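Local coordinates for Mgp-operon protein 3 (Mycoplasma pneumoniae, PDB 6RJ1) that probably takes part in cell adhesion at the surface of the bacterium, as the extracellular, immunodominant membrane protein P40/P90, at residues Thr726-Ser730 / Asp819-Asp823; Lys783-Asp787 / Asn798-Val802; Arg227-Lys231 / Lys251-Trp256; Leu232-Val238 / Leu443-Gln449; Ser580-Gly584 / Glu596-Gly600. All coordinates share one frame; numbering follows the deposited sequence.

Contact 1: Thr726-Ser730 / Asp819-Asp823; sequences TNTAS and DKLLD
Leu-821 and Lys-820 meet Asn-727 to Ala-729 in two quite different ways. The close-packed half belongs to Leu-821. Its two methyl groups are spread along the backbone of the other segment. CD2 rests against CB of Ala-729, 3.6 Å away, and lies 3.7 Å from the carbonyl carbon C of Thr-728. CD1 comes down on the carbonyl oxygen O of Asn-727 at 3.4 Å. Tyr-696 and Ile-698 of strand 693-699, with Phe-814 of strand 808-815, also touch Leu-821 and add to this apolar patch.

The other half is loose and lies toward solvent. Here the side chain of Lys-820 crosses that of Asn-727 at a slant. Its CG is 3.3 Å from Asn-727 OD1, so the aliphatic part of the chain makes the closer approach. The chain runs extended until its last torsion (chi4 -83°), which bends the ammonium group back toward the amide. From there NZ gives Asn-727 OD1 a weak hydrogen bond of 3.5 Å.

Asn-727 is also the centre of an inverse gamma turn, next to the strand that begins at Thr-728. Lys-820 belongs to a G1 beta bulge with Asp-819, both facing Asn-815. The contact therefore joins an irregular part of strand 723-732 to the short, weakly bonded strand 820-821, without backbone hydrogen bonds between them. Its chemistry implies that apolar packing, chiefly by Leu-821, probably does more than the weak polar bond from the exposed lysine.

Contact 2: Lys783-Asp787 / Asn798-Val802; sequences KAGVD and NYSAV
Lys-783 and Val-802 face each other as an antiparallel hydrogen-bonded pair and satisfy each other twice. Lys-783 N gives to Val-802 O at 3.0 Å, and Val-802 N returns a bond of 2.9 Å to Lys-783 O. Gly-785 and Ser-800 repeat the pattern. Gly-785 N reaches Ser-800 O at 2.8 Å, though this bond is bent, with an angle of 135° at the hydrogen. The return bond from Ser-800 N to Gly-785 O is straighter, 164° at the hydrogen and 3.1 Å long. Beyond the strand end, Asp-787 N gives to Asn-798 O at 2.8 Å.

The pairs between these are non-hydrogen-bonded: Ala-784 with Ala-801, and Val-786 with Tyr-799. Their side chains share one face of the sheet, where Val-786 CG2 lies 4.1 Å from Tyr-799 CB. Val-546 of strand 538-546 covers Ala-784, Val-786 and Tyr-799 on this face.

The outward backbone groups find partners beyond the pair. Ala-784 N gives to Asp-544 OD2, Val-786 O bonds with Tyr-856 OH, and Ala-801 pairs with Leu-812 of the next strand. Side-chain polar atoms are met too. Tyr-799 OH bonds with Asp-819 OD1, Asn-798 ND2 gives to Phe-900 O, and Ser-800 OG meets Arg-811 NH2 and Asn-813 OD1.

This is a regular antiparallel pairing of strands 779-786 and 799-805. The chemistry implies that the inward-facing N-H and C=O groups of Lys-783, Gly-785, Ser-800 and Val-802 satisfy one another, while several outward ones have partners in neighbouring strands.

Contact 3: Arg227-Lys231 / Lys251-Trp256; sequences RAYRK and KDESSW
Arg-230 carries this contact by laying its guanidinium against the first turn of helix 253-267. NH1 stands over one face of the Trp-256 ring, 3.4 Å from CG. The guanidinium and indole planes are 55° apart, so the groups are not stacked. CG of Glu-253 lies over a guanidinium face, 3.6 Å from Arg-230 NE. CA of Glu-253 is over the centre of that face, and Ala-228 CB lies against the opposite one, toward its rim. Glu-253 touches with its aliphatic part; its OE2 stays 5.0 Å from Arg-230 NE.

The next shell fixes the arginine. A bend at chi2 (-78°) folds the chain back, and NH2 gives a hydrogen bond of 3.0 Å to Tyr-229 O. The same NH2 also bonds to Gly-250 O, and NE makes a weak bond to Ser-235 O.

Alongside, the backbones meet where Lys-251 CA points its hydrogen at Tyr-229 O, 3.6 Å away. Further out, Asp-252 positions the helix as its N-cap. Its OD1 accepts from Ser-255 N at 3.0 Å, and its OD2 from Ser-255 OG at 2.7 Å.

The contact thus packs strand 229-230 against a capped helix start. Its chemistry implies that the carbonyls of Tyr-229 and Gly-250 bond the buried guanidinium, while Trp-256 and Glu-253 pack against it; the opposite charge of the Glu-253 carboxylate, though not in contact, may still favour the arrangement.

Contact 4: Leu232-Val238 / Leu443-Gln449; sequences LNESWPV and LPNVITQ
Trp-236 and Val-446 cross at about a right angle, with the valine methyl CG2 pointing into the face of the indole. This is a CH-pi contact: CG2 lies 3.7 Å from the centroid of the five-membered ring and only 15° off its normal. The other methyl, CG1, packs on Trp-236 CZ2. Val-446 carries CG1 anti to its own N (chi1 168°), which presents both methyls to the ring.

Gln-449 runs past the six-membered end of the indole in the opposite direction. Its CB is 3.5 Å from Trp-236 CZ3, and its amide plane is only 17° from that of the ring. Gln-449 OE1 bonds with Ile-369 N. At one end of the contact, Leu-232 CG meets Ile-447 CD1 at a slant. At the other, Val-238 CG1 lies 3.8 Å from Leu-443 CD2, while Leu-443 CD1 abuts Trp-236 O.

Polar bonds fix this alignment. Ile-447 N gives a bond of 3.0 Å to Leu-232 O, in the carbonyl plane and on a lone pair. Val-446 N gives one of equal length to Glu-234 O. Carbonyls of the loop thereby meet amide groups in the first turn of the helix. Ser-235 OG reaches back to Leu-443 O at 2.7 Å.

The loop 232-238 joins strand 229-230 to strand 239-241 and lies across the N-terminal end of helix 446-454. Strand 165-167 is close by, since Trp-236 NE1 bonds to Val-166 O. Strand 64-66 flanks the leucine end, where Phe-66 touches Leu-232 and Val-64 touches Ile-447. Pro-237 leans on Trp-256 of helix 253-267.

Contact 5: Ser580-Gly584 / Glu596-Gly600; sequences STTAG and ENTAG
Asn-597 and Gly-584 make the polar core of this contact. Gly-584 N gives a nearly straight hydrogen bond of 2.8 Å to Asn-597 OD1. The same oxygen accepts from Ala-599 N at 3.1 Å, which closes an Asx turn. The two donors come from opposite faces of the amide plane, each well out of it, and so grip the oxygen between them. With chi1 at -174° the Asn-597 amide extends away from its own N and reaches Gly-584. Its ND2 bonds to Ser-622 OG.

The remaining contacts across the segments are van der Waals. Carbon meets carbon where CB of Ala-583 lies 3.8 Å from CB of Asn-597. Elsewhere carbon meets polar backbone atoms. CB of Ala-599 sits 3.4 Å from Thr-582 O and 3.5 Å from Gly-584 N. Thr-581 CG2 touches Gly-600 O, also at 3.5 Å. Gly-600 has a positive phi of 83°, where the chain turns beside Thr-581.

A bridging residue from elsewhere supplies a third kind of link. Arg-689 bonds to both segments, through NE to Thr-581 O and through NH2 to Asn-597 O.

Both segments are buried loops that run roughly against each other, before and after helix 591-595 in the chain. One follows strand 575-577; the other leads toward strand 609-611. Asp-671 of helix 666-673 bonds to Ser-580 OG and ties the first loop to that helix.

Contacts 1 and 2 are neighbours, with centres 14 Å apart. They touch through Asp-819 OD1 and Tyr-799 OH, 2.7 Å apart, and both reach one antiparallel sheet. Contacts 3 and 4 form a second group, with centres 11 Å apart. Lys-231 O lies 3.5 Å from Val-446 CG2 between them. The two groups lie on opposite sides of the chain's centre; contacts 2 and 3 have centres 43 Å apart. Contact 5 stands alone. Its nearest atoms are about 10 Å from those of contact 1 and about 14 Å from those of contact 3. Contacts 1 and 3 reach the same mixed sheet.

Contact 1: Thr726-Ser730 / Asp819-Asp823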
# COMPACT_ATOMS: atom_id res chain seq x y z
N THR A 726 -17.53 8.32 -2.54
CA THR A 726 -18.31 7.43 -3.41
C THR A 726 -17.74 7.25 -4.83
O THR A 726 -18.08 6.26 -5.49
CB THR A 726 -19.78 7.88 -3.45
OG1 THR A 726 -19.81 9.28 -3.71
CG2 THR A 726 -20.51 7.58 -2.15
N ASN A 727 -16.88 8.17 -5.29
CA ASN A 727 -16.29 8.06 -6.63
C ASN A 727 -14.93 7.35 -6.59
O ASN A 727 -13.92 7.87 -7.06
CB ASN A 727 -16.26 9.40 -7.34
CG ASN A 727 -17.64 9.86 -7.68
OD1 ASN A 727 -18.31 9.28 -8.53
ND2 ASN A 727 -18.11 10.90 -7.01
N THR A 728 -14.94 6.15 -6.02
CA THR A 728 -13.78 5.28 -5.90
C THR A 728 -14.18 3.88 -6.36
O THR A 728 -15.37 3.59 -6.55
CB THR A 728 -13.24 5.27 -4.44
OG1 THR A 728 -14.28 4.89 -3.55
CG2 THR A 728 -12.65 6.61 -4.00
N ALA A 729 -13.18 3.01 -6.56
CA ALA A 729 -13.37 1.62 -6.96
C ALA A 729 -12.19 0.77 -6.53
O ALA A 729 -11.12 1.29 -6.16
CB ALA A 729 -13.57 1.52 -8.46
N SER A 730 -12.39 -0.55 -6.54
CA SER A 730 -11.37 -1.52 -6.20
C SER A 730 -11.24 -2.51 -7.33
O SER A 730 -12.22 -2.80 -8.03
CB SER A 730 -11.69 -2.23 -4.89
OG SER A 730 -12.69 -3.22 -5.03
N ASP A 819 -16.48 14.63 -13.75
CA ASP A 819 -15.35 14.50 -12.82
C ASP A 819 -15.56 13.30 -11.88
O ASP A 819 -15.41 13.38 -10.66
CB ASP A 819 -15.03 15.82 -12.08
CG ASP A 819 -14.67 16.96 -13.01
OD1 ASP A 819 -13.71 16.81 -13.80
OD2 ASP A 819 -15.34 18.01 -12.95
N LYS A 820 -15.94 12.18 -12.51
CA LYS A 820 -16.21 10.88 -11.89
C LYS A 820 -15.42 9.80 -12.65
O LYS A 820 -14.80 10.10 -13.67
CB LYS A 820 -17.73 10.59 -11.96
CG LYS A 820 -18.58 11.45 -11.04
CD LYS A 820 -20.06 11.25 -11.30
CE LYS A 820 -20.93 12.00 -10.33
NZ LYS A 820 -21.12 11.26 -9.06
N LEU A 821 -15.44 8.55 -12.14
CA LEU A 821 -14.77 7.40 -12.76
C LEU A 821 -15.45 7.07 -14.10
O LEU A 821 -16.68 7.16 -14.19
CB LEU A 821 -14.88 6.20 -11.81
CG LEU A 821 -13.66 5.82 -10.95
CD1 LEU A 821 -13.08 7.00 -10.22
CD2 LEU A 821 -14.06 4.81 -9.93
N LEU A 822 -14.67 6.72 -15.14
CA LEU A 822 -15.21 6.39 -16.47
C LEU A 822 -15.99 5.07 -16.44
O LEU A 822 -15.42 4.01 -16.14
CB LEU A 822 -14.11 6.39 -17.53
CG LEU A 822 -14.56 6.43 -19.00
CD1 LEU A 822 -15.13 7.80 -19.38
CD2 LEU A 822 -13.41 6.08 -19.93
N ASP A 823 -17.30 5.15 -16.71
CA ASP A 823 -18.25 4.04 -16.66
C ASP A 823 -19.01 3.84 -17.99
O ASP A 823 -19.03 4.72 -18.85
CB ASP A 823 -19.23 4.28 -15.49
CG ASP A 823 -20.07 3.09 -15.07
OD1 ASP A 823 -19.50 2.13 -14.49
OD2 ASP A 823 -21.31 3.12 -15.29

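Contact 2: Lys783-Asp787 / Asn798-Val802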
# COMPACT_ATOMS: atom_id res chain seq x y z
N LYS A 783 0.53 9.52 -11.11
CA LYS A 783 0.60 10.82 -11.75
C LYS A 783 -0.56 10.99 -12.70
O LYS A 783 -0.79 10.15 -13.56
CB LYS A 783 1.92 11.00 -12.51
CG LYS A 783 2.74 12.20 -12.08
CD LYS A 783 2.24 13.53 -12.60
CE LYS A 783 3.25 14.62 -12.33
NZ LYS A 783 3.53 14.82 -10.87
N ALA A 784 -1.29 12.09 -12.53
CA ALA A 784 -2.41 12.44 -13.39
C ALA A 784 -1.91 13.24 -14.58
O ALA A 784 -0.81 13.80 -14.54
CB ALA A 784 -3.42 13.27 -12.60
N GLY A 785 -2.72 13.30 -15.62
CA GLY A 785 -2.40 14.04 -16.83
C GLY A 785 -3.58 14.32 -17.73
O GLY A 785 -4.35 13.41 -18.03
N VAL A 786 -3.71 15.58 -18.19
CA VAL A 786 -4.77 16.01 -19.12
C VAL A 786 -4.30 15.71 -20.55
O VAL A 786 -3.26 16.22 -20.96
CB VAL A 786 -5.19 17.50 -18.96
CG1 VAL A 786 -6.30 17.88 -19.93
CG2 VAL A 786 -5.62 17.80 -17.53
N ASP A 787 -5.06 14.88 -21.28
CA ASP A 787 -4.77 14.48 -22.65
C ASP A 787 -4.70 15.73 -23.56
O ASP A 787 -5.65 16.52 -23.57
CB ASP A 787 -5.82 13.46 -23.15
CG ASP A 787 -5.66 12.96 -24.58
OD1 ASP A 787 -4.52 12.57 -24.95
OD2 ASP A 787 -6.67 12.94 -25.31
N ASN A 798 -10.18 15.18 -21.81
CA ASN A 798 -9.96 13.94 -21.06
C ASN A 798 -8.72 13.98 -20.18
O ASN A 798 -7.74 14.66 -20.49
CB ASN A 798 -9.87 12.72 -21.99
CG ASN A 798 -11.06 12.44 -22.87
OD1 ASN A 798 -12.23 12.67 -22.53
ND2 ASN A 798 -10.78 11.90 -24.05
N TYR A 799 -8.76 13.21 -19.09
CA TYR A 799 -7.64 13.07 -18.17
C TYR A 799 -7.58 11.69 -17.57
O TYR A 799 -8.61 11.05 -17.34
CB TYR A 799 -7.60 14.19 -17.11
CG TYR A 799 -8.82 14.27 -16.22
CD1 TYR A 799 -8.88 13.57 -15.02
CD2 TYR A 799 -9.88 15.10 -16.55
CE1 TYR A 799 -9.99 13.66 -14.18
CE2 TYR A 799 -11.00 15.20 -15.72
CZ TYR A 799 -11.05 14.48 -14.54
OH TYR A 799 -12.15 14.58 -13.73
N SER A 800 -6.36 11.22 -17.34
CA SER A 800 -6.09 9.91 -16.77
C SER A 800 -4.96 9.99 -15.79
O SER A 800 -4.16 10.92 -15.83
CB SER A 800 -5.74 8.92 -17.88
OG SER A 800 -6.83 8.75 -18.77
N ALA A 801 -4.87 9.01 -14.91
CA ALA A 801 -3.78 8.89 -13.96
C ALA A 801 -3.12 7.56 -14.23
O ALA A 801 -3.79 6.59 -14.56
CB ALA A 801 -4.30 8.93 -12.54
N VAL A 802 -1.80 7.53 -14.15
CA VAL A 802 -1.09 6.28 -14.37
C VAL A 802 -0.22 5.96 -13.17
O VAL A 802 0.14 6.87 -12.41
CB VAL A 802 -0.33 6.14 -15.72
CG1 VAL A 802 -1.24 6.34 -16.93
CG2 VAL A 802 0.89 7.05 -15.78

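Contact 3: Arg227-Lys231 / Lys251-Trp256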
# COMPACT_ATOMS: atom_id res chain seq x y z
N ARG A 227 7.33 -13.72 11.13
CA ARG A 227 7.49 -12.26 11.10
C ARG A 227 6.72 -11.63 12.25
O ARG A 227 5.60 -12.07 12.57
CB ARG A 227 7.01 -11.63 9.78
CG ARG A 227 7.18 -12.48 8.53
CD ARG A 227 7.96 -11.78 7.43
NE ARG A 227 7.40 -10.47 7.13
CZ ARG A 227 8.10 -9.35 7.07
NH1 ARG A 227 7.49 -8.20 6.82
NH2 ARG A 227 9.41 -9.36 7.25
N ALA A 228 7.32 -10.63 12.90
CA ALA A 228 6.73 -9.98 14.05
C ALA A 228 5.45 -9.22 13.76
O ALA A 228 5.32 -8.55 12.74
CB ALA A 228 7.74 -9.07 14.70
N TYR A 229 4.49 -9.38 14.68
CA TYR A 229 3.23 -8.67 14.77
C TYR A 229 3.35 -7.96 16.09
O TYR A 229 3.67 -8.60 17.11
CB TYR A 229 2.03 -9.63 14.77
CG TYR A 229 1.67 -10.12 13.39
CD1 TYR A 229 0.87 -9.34 12.54
CD2 TYR A 229 2.12 -11.34 12.92
CE1 TYR A 229 0.54 -9.78 11.26
CE2 TYR A 229 1.80 -11.80 11.64
CZ TYR A 229 1.00 -11.01 10.81
OH TYR A 229 0.68 -11.48 9.55
N ARG A 230 3.23 -6.64 16.09
CA ARG A 230 3.42 -5.92 17.34
C ARG A 230 2.28 -4.95 17.65
O ARG A 230 1.60 -4.47 16.74
CB ARG A 230 4.79 -5.19 17.36
CG ARG A 230 6.03 -6.08 17.30
CD ARG A 230 6.36 -6.73 18.64
NE ARG A 230 7.54 -7.58 18.58
CZ ARG A 230 7.52 -8.89 18.29
NH1 ARG A 230 8.65 -9.58 18.25
NH2 ARG A 230 6.37 -9.49 18.01
N LYS A 231 2.09 -4.66 18.94
CA LYS A 231 1.12 -3.70 19.43
C LYS A 231 1.71 -2.29 19.22
O LYS A 231 2.91 -2.14 18.99
CB LYS A 231 0.79 -3.95 20.90
CG LYS A 231 -0.16 -5.13 21.12
CD LYS A 231 -0.89 -5.01 22.45
CE LYS A 231 -2.02 -6.00 22.53
NZ LYS A 231 -2.83 -5.82 23.77
N LYS A 251 3.38 -13.00 16.89
CA LYS A 251 2.83 -12.00 17.81
C LYS A 251 3.42 -12.10 19.21
O LYS A 251 3.28 -11.17 19.99
CB LYS A 251 1.29 -12.03 17.84
CG LYS A 251 0.65 -13.25 18.50
CD LYS A 251 -0.85 -13.00 18.68
CE LYS A 251 -1.61 -14.15 19.27
NZ LYS A 251 -1.40 -14.25 20.73
N ASP A 252 4.08 -13.23 19.52
CA ASP A 252 4.67 -13.51 20.82
C ASP A 252 5.91 -12.65 21.11
O ASP A 252 7.05 -13.11 21.01
CB ASP A 252 4.95 -15.02 20.96
CG ASP A 252 5.27 -15.53 22.35
OD1 ASP A 252 5.50 -14.70 23.26
OD2 ASP A 252 5.31 -16.77 22.52
N GLU A 253 5.65 -11.39 21.52
CA GLU A 253 6.64 -10.38 21.88
C GLU A 253 7.46 -10.81 23.11
O GLU A 253 8.66 -10.57 23.14
CB GLU A 253 5.95 -9.02 22.13
CG GLU A 253 6.88 -7.82 22.12
CD GLU A 253 7.62 -7.53 23.41
OE1 GLU A 253 6.97 -7.41 24.48
OE2 GLU A 253 8.87 -7.41 23.36
N SER A 254 6.80 -11.45 24.11
CA SER A 254 7.44 -11.91 25.34
C SER A 254 8.55 -12.93 25.05
O SER A 254 9.67 -12.74 25.54
CB SER A 254 6.42 -12.48 26.32
OG SER A 254 7.01 -12.64 27.60
N SER A 255 8.27 -13.96 24.22
CA SER A 255 9.25 -14.97 23.82
C SER A 255 10.41 -14.34 23.05
O SER A 255 11.56 -14.77 23.23
CB SER A 255 8.60 -16.06 22.97
OG SER A 255 7.74 -16.86 23.75
N TRP A 256 10.12 -13.31 22.22
CA TRP A 256 11.13 -12.58 21.47
C TRP A 256 12.07 -11.87 22.45
O TRP A 256 13.26 -12.15 22.45
CB TRP A 256 10.50 -11.58 20.48
CG TRP A 256 11.52 -10.93 19.59
CD1 TRP A 256 12.13 -9.73 19.78
CD2 TRP A 256 12.15 -11.51 18.44
NE1 TRP A 256 13.07 -9.51 18.80
CE2 TRP A 256 13.10 -10.59 17.96
CE3 TRP A 256 11.99 -12.73 17.75
CZ2 TRP A 256 13.89 -10.83 16.83
CZ3 TRP A 256 12.76 -12.97 16.63
CH2 TRP A 256 13.68 -12.02 16.17

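Contact 4: Leu232-Val238 / Leu443-Gln449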
# COMPACT_ATOMS: atom_id res chain seq x y z
N LEU A 232 0.84 -1.27 19.25
CA LEU A 232 1.19 0.13 19.01
C LEU A 232 2.41 0.63 19.80
O LEU A 232 3.26 1.31 19.22
CB LEU A 232 -0.06 0.99 19.29
CG LEU A 232 -0.82 1.58 18.10
CD1 LEU A 232 -0.80 0.69 16.87
CD2 LEU A 232 -2.23 1.93 18.48
N ASN A 233 2.51 0.27 21.09
CA ASN A 233 3.62 0.66 21.97
C ASN A 233 4.80 -0.33 21.97
O ASN A 233 5.83 -0.07 22.60
CB ASN A 233 3.12 0.94 23.39
CG ASN A 233 2.23 2.15 23.46
OD1 ASN A 233 2.65 3.28 23.19
ND2 ASN A 233 0.98 1.95 23.82
N GLU A 234 4.64 -1.46 21.24
CA GLU A 234 5.69 -2.46 21.09
C GLU A 234 6.57 -2.03 19.92
O GLU A 234 6.19 -1.14 19.15
CB GLU A 234 5.10 -3.86 20.85
CG GLU A 234 4.60 -4.55 22.11
CD GLU A 234 3.84 -5.85 21.93
OE1 GLU A 234 3.55 -6.24 20.78
OE2 GLU A 234 3.53 -6.49 22.96
N SER A 235 7.75 -2.65 19.78
CA SER A 235 8.66 -2.35 18.67
C SER A 235 8.86 -3.57 17.80
O SER A 235 8.95 -4.70 18.30
CB SER A 235 10.01 -1.88 19.18
OG SER A 235 9.88 -0.66 19.89
N TRP A 236 8.99 -3.33 16.48
CA TRP A 236 9.29 -4.39 15.53
C TRP A 236 10.79 -4.69 15.64
O TRP A 236 11.57 -3.76 15.89
CB TRP A 236 9.03 -3.91 14.10
CG TRP A 236 7.60 -3.67 13.73
CD1 TRP A 236 6.54 -4.51 13.92
CD2 TRP A 236 7.11 -2.57 12.96
NE1 TRP A 236 5.41 -3.97 13.36
CE2 TRP A 236 5.72 -2.78 12.77
CE3 TRP A 236 7.70 -1.40 12.44
CZ2 TRP A 236 4.92 -1.87 12.07
CZ3 TRP A 236 6.91 -0.52 11.73
CH2 TRP A 236 5.54 -0.74 11.56
N PRO A 237 11.25 -5.94 15.42
CA PRO A 237 12.70 -6.17 15.41
C PRO A 237 13.28 -5.83 14.04
O PRO A 237 12.56 -5.79 13.04
CB PRO A 237 12.83 -7.66 15.73
CG PRO A 237 11.48 -8.27 15.45
CD PRO A 237 10.51 -7.17 15.08
N VAL A 238 14.59 -5.55 14.00
CA VAL A 238 15.31 -5.26 12.74
C VAL A 238 15.47 -6.58 11.96
O VAL A 238 15.55 -6.57 10.74
CB VAL A 238 16.68 -4.56 12.96
CG1 VAL A 238 16.61 -3.06 12.73
CG2 VAL A 238 17.32 -4.91 14.31
N LEU A 443 14.24 -0.48 17.97
CA LEU A 443 13.63 0.56 17.13
C LEU A 443 12.53 1.27 17.91
O LEU A 443 11.94 0.65 18.79
CB LEU A 443 12.98 -0.07 15.88
CG LEU A 443 13.82 -0.88 14.90
CD1 LEU A 443 12.94 -1.49 13.84
CD2 LEU A 443 14.88 -0.03 14.23
N PRO A 444 12.15 2.53 17.57
CA PRO A 444 10.99 3.15 18.25
C PRO A 444 9.67 2.41 17.97
O PRO A 444 9.59 1.62 17.03
CB PRO A 444 10.97 4.57 17.66
CG PRO A 444 12.31 4.77 17.05
CD PRO A 444 12.72 3.44 16.56
N ASN A 445 8.63 2.68 18.79
CA ASN A 445 7.26 2.13 18.75
C ASN A 445 6.69 1.95 17.33
O ASN A 445 7.06 2.70 16.42
CB ASN A 445 6.27 3.06 19.51
CG ASN A 445 6.68 3.46 20.89
OD1 ASN A 445 6.22 2.90 21.89
ND2 ASN A 445 7.55 4.47 20.98
N VAL A 446 5.72 1.02 17.18
CA VAL A 446 4.99 0.81 15.93
C VAL A 446 4.24 2.12 15.59
O VAL A 446 4.27 2.56 14.44
CB VAL A 446 4.04 -0.41 16.03
CG1 VAL A 446 3.05 -0.48 14.87
CG2 VAL A 446 4.82 -1.72 16.15
N ILE A 447 3.64 2.76 16.62
CA ILE A 447 2.88 4.00 16.48
C ILE A 447 3.77 5.17 15.99
O ILE A 447 3.30 5.98 15.18
CB ILE A 447 2.07 4.34 17.77
CG1 ILE A 447 0.98 5.41 17.50
CG2 ILE A 447 2.94 4.70 18.98
CD1 ILE A 447 -0.14 4.98 16.57
N THR A 448 5.04 5.22 16.43
CA THR A 448 6.01 6.23 16.00
C THR A 448 6.35 5.99 14.52
O THR A 448 6.36 6.94 13.72
CB THR A 448 7.25 6.15 16.90
OG1 THR A 448 6.87 6.37 18.25
CG2 THR A 448 8.35 7.12 16.49
N GLN A 449 6.62 4.71 14.16
CA GLN A 449 6.95 4.29 12.80
C GLN A 449 5.82 4.57 11.86
O GLN A 449 6.07 4.99 10.73
CB GLN A 449 7.34 2.81 12.72
CG GLN A 449 8.46 2.36 13.65
CD GLN A 449 9.84 2.85 13.30
OE1 GLN A 449 10.05 3.72 12.44
NE2 GLN A 449 10.83 2.30 13.98

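Contact 5: Ser580-Gly584 / Glu596-Gly600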
# COMPACT_ATOMS: atom_id res chain seq x y z
N SER A 580 -9.57 -17.29 1.65
CA SER A 580 -9.62 -16.99 0.22
C SER A 580 -11.05 -16.58 -0.17
O SER A 580 -12.02 -17.28 0.19
CB SER A 580 -9.19 -18.22 -0.58
OG SER A 580 -9.49 -18.08 -1.96
N THR A 581 -11.18 -15.46 -0.89
CA THR A 581 -12.48 -14.94 -1.34
C THR A 581 -12.64 -15.00 -2.86
O THR A 581 -13.41 -14.24 -3.43
CB THR A 581 -12.72 -13.54 -0.81
OG1 THR A 581 -11.70 -12.67 -1.30
CG2 THR A 581 -12.83 -13.49 0.69
N THR A 582 -11.91 -15.92 -3.51
CA THR A 582 -11.95 -16.09 -4.96
C THR A 582 -13.33 -16.60 -5.39
O THR A 582 -13.87 -17.51 -4.78
CB THR A 582 -10.80 -17.00 -5.41
OG1 THR A 582 -9.58 -16.43 -4.94
CG2 THR A 582 -10.74 -17.19 -6.92
N ALA A 583 -13.89 -15.98 -6.45
CA ALA A 583 -15.18 -16.33 -7.04
C ALA A 583 -15.17 -17.80 -7.44
O ALA A 583 -14.16 -18.29 -7.95
CB ALA A 583 -15.43 -15.46 -8.26
N GLY A 584 -16.29 -18.48 -7.20
CA GLY A 584 -16.46 -19.90 -7.51
C GLY A 584 -16.28 -20.25 -8.97
O GLY A 584 -16.40 -19.39 -9.84
N GLU A 596 -19.41 -10.06 -7.72
CA GLU A 596 -20.53 -10.19 -6.79
C GLU A 596 -20.76 -11.66 -6.37
O GLU A 596 -21.66 -11.92 -5.58
CB GLU A 596 -21.82 -9.54 -7.34
CG GLU A 596 -21.75 -8.03 -7.43
CD GLU A 596 -23.03 -7.31 -7.84
OE1 GLU A 596 -23.38 -6.31 -7.17
OE2 GLU A 596 -23.68 -7.74 -8.82
N ASN A 597 -19.93 -12.61 -6.88
CA ASN A 597 -20.02 -14.03 -6.51
C ASN A 597 -19.86 -14.21 -5.01
O ASN A 597 -19.00 -13.60 -4.40
CB ASN A 597 -19.03 -14.89 -7.29
CG ASN A 597 -19.20 -16.36 -7.04
OD1 ASN A 597 -18.49 -16.95 -6.24
ND2 ASN A 597 -20.14 -16.99 -7.73
N THR A 598 -20.73 -15.01 -4.43
CA THR A 598 -20.86 -15.24 -2.99
C THR A 598 -19.71 -16.09 -2.36
O THR A 598 -19.55 -16.03 -1.15
CB THR A 598 -22.28 -15.80 -2.79
OG1 THR A 598 -23.09 -14.73 -2.34
CG2 THR A 598 -22.36 -17.02 -1.88
N ALA A 599 -18.90 -16.81 -3.17
CA ALA A 599 -17.82 -17.65 -2.63
C ALA A 599 -16.87 -16.92 -1.68
O ALA A 599 -16.14 -16.02 -2.09
CB ALA A 599 -17.05 -18.33 -3.76
N GLY A 600 -16.97 -17.30 -0.40
CA GLY A 600 -16.14 -16.77 0.68
C GLY A 600 -16.59 -15.46 1.28
O GLY A 600 -15.82 -14.83 2.00